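4-carboxymuconolactone decarboxylase (PDB 4G9Q) probably acts as a decarboxylating lyase in benzoate degradation, though its family is also assigned peroxiredoxin activity, and assembles as an all-helical trimer. Local coordinates at residues A[249-252]-A[253-256]. Residues are numbered along the deposited sequence; the frame is centred on the assembly and turned at random.
Sequences GWPN and AMSA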
loop_
_atom_site.group_PDB
_atom_site.type_symbol
_atom_site.label_atom_id
_atom_site.label_comp_id
_atom_site.label_asym_id
_atom_site.label_seq_id
_atom_site.Cartn_x
_atom_site.Cartn_y
_atom_site.Cartn_z
ATOM N N GLY A 249 2.870 2.637 11.049
ATOM C CA GLY A 249 2.141 1.601 11.776
ATOM C C GLY A 249 3.067 0.645 12.505
ATOM O O GLY A 249 4.169 0.352 12.035
ATOM N N TRP A 250 2.609 0.151 13.655
ATOM C CA TRP A 250 3.408 -0.745 14.490
ATOM C C TRP A 250 3.911 -1.991 13.742
ATOM O O TRP A 250 5.092 -2.328 13.847
ATOM C CB TRP A 250 2.641 -1.156 15.761
ATOM C CG TRP A 250 3.392 -0.845 17.011
ATOM C CD1 TRP A 250 4.062 -1.719 17.814
ATOM C CD2 TRP A 250 3.557 0.451 17.594
ATOM N NE1 TRP A 250 4.636 -1.042 18.875
ATOM C CE2 TRP A 250 4.346 0.291 18.756
ATOM C CE3 TRP A 250 3.121 1.733 17.239
ATOM C CZ2 TRP A 250 4.698 1.370 19.576
ATOM C CZ3 TRP A 250 3.475 2.808 18.045
ATOM C CH2 TRP A 250 4.256 2.614 19.207
ATOM N N PRO A 251 3.025 -2.684 12.994
ATOM C CA PRO A 251 3.488 -3.905 12.337
ATOM C C PRO A 251 4.679 -3.692 11.400
ATOM O O PRO A 251 5.573 -4.537 11.364
ATOM C CB PRO A 251 2.251 -4.377 11.574
ATOM C CG PRO A 251 1.116 -3.906 12.447
ATOM C CD PRO A 251 1.555 -2.545 12.897
ATOM N N ASN A 252 4.699 -2.578 10.667
ATOM C CA ASN A 252 5.844 -2.280 9.793
ATOM C C ASN A 252 7.145 -2.119 10.586
ATOM O O ASN A 252 8.175 -2.677 10.212
ATOM C CB ASN A 252 5.583 -1.054 8.913
ATOM C CG ASN A 252 4.776 -1.380 7.651
ATOM O OD1 ASN A 252 3.998 -0.551 7.181
ATOM N ND2 ASN A 252 4.964 -2.576 7.104
ATOM N N ALA A 253 7.092 -1.375 11.691
ATOM C CA ALA A 253 8.262 -1.230 12.558
ATOM C C ALA A 253 8.673 -2.574 13.159
ATOM O O ALA A 253 9.860 -2.924 13.176
ATOM C CB ALA A 253 7.996 -0.214 13.659
HETATM N N MSE A 254 7.689 -3.339 13.627
HETATM C CA MSE A 254 7.960 -4.647 14.224
HETATM C C MSE A 254 8.620 -5.607 13.236
HETATM O O MSE A 254 9.526 -6.353 13.611
HETATM C CB MSE A 254 6.684 -5.257 14.800
HETATM C CG MSE A 254 6.126 -4.455 15.949
HETATM SE SE MSE A 254 4.645 -5.357 16.800
HETATM C CE MSE A 254 3.201 -4.955 15.574
ATOM N N SER A 255 8.177 -5.571 11.979
ATOM C CA SER A 255 8.715 -6.447 10.939
ATOM C C SER A 255 10.180 -6.142 10.620
ATOM O O SER A 255 10.927 -7.037 10.217
ATOM C CB SER A 255 7.852 -6.388 9.675
ATOM O OG SER A 255 6.612 -7.050 9.890
ATOM N N ALA A 256 10.584 -4.891 10.830
ATOM C CA ALA A 256 11.961 -4.456 10.587
ATOM C C ALA A 256 12.944 -4.938 11.659
ATOM O O ALA A 256 14.134 -5.093 11.389
ATOM C CB ALA A 256 12.021 -2.934 10.456
#
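Ala-253 opens the exchange with a weak backbone bond, its N 3.4 Å from O of Gly-249, the residue at the N-cap position; its methyl group packs against Ile-241 and Ala-245 of helix 234-248. Met-254, a selenomethionine, does most of the side-chain work. Its N sits 2.8 Å from Trp-250 O in a nearly straight bond. From there CG swings to the side of the backbone N (chi1 -65°), which carries the chain back over the first turn. SE then meets the indole at its edge, close to the ring plane, 3.8 Å from Trp-250 CD1, and the two side chains cross at about a right angle. A bend at chi3 (-79°) brings the methyl CE against N and CA of Pro-251, both 3.4 Å away, with CG of that ring a little farther off. Ser-255 follows, its N bonded to Pro-251 O at 2.9 Å; its hydroxyl OG is also near that oxygen, at 3.1 Å, and hydrogen-bonds Gln-219 of the second subunit. Ala-256 N closes the series with a weak bond to Asn-252 O. The indole itself is fixed from outside the turn: NE1 bonds Thr-184 of the second subunit, and Phe-246 meets the ring edge-to-face. Gly-249, with positive phi, ends helix 234-248 and N-caps helix 250-267, whose first turns carry this i to i+4 Met-aromatic contact at a subunit interface of the all-alpha trimer.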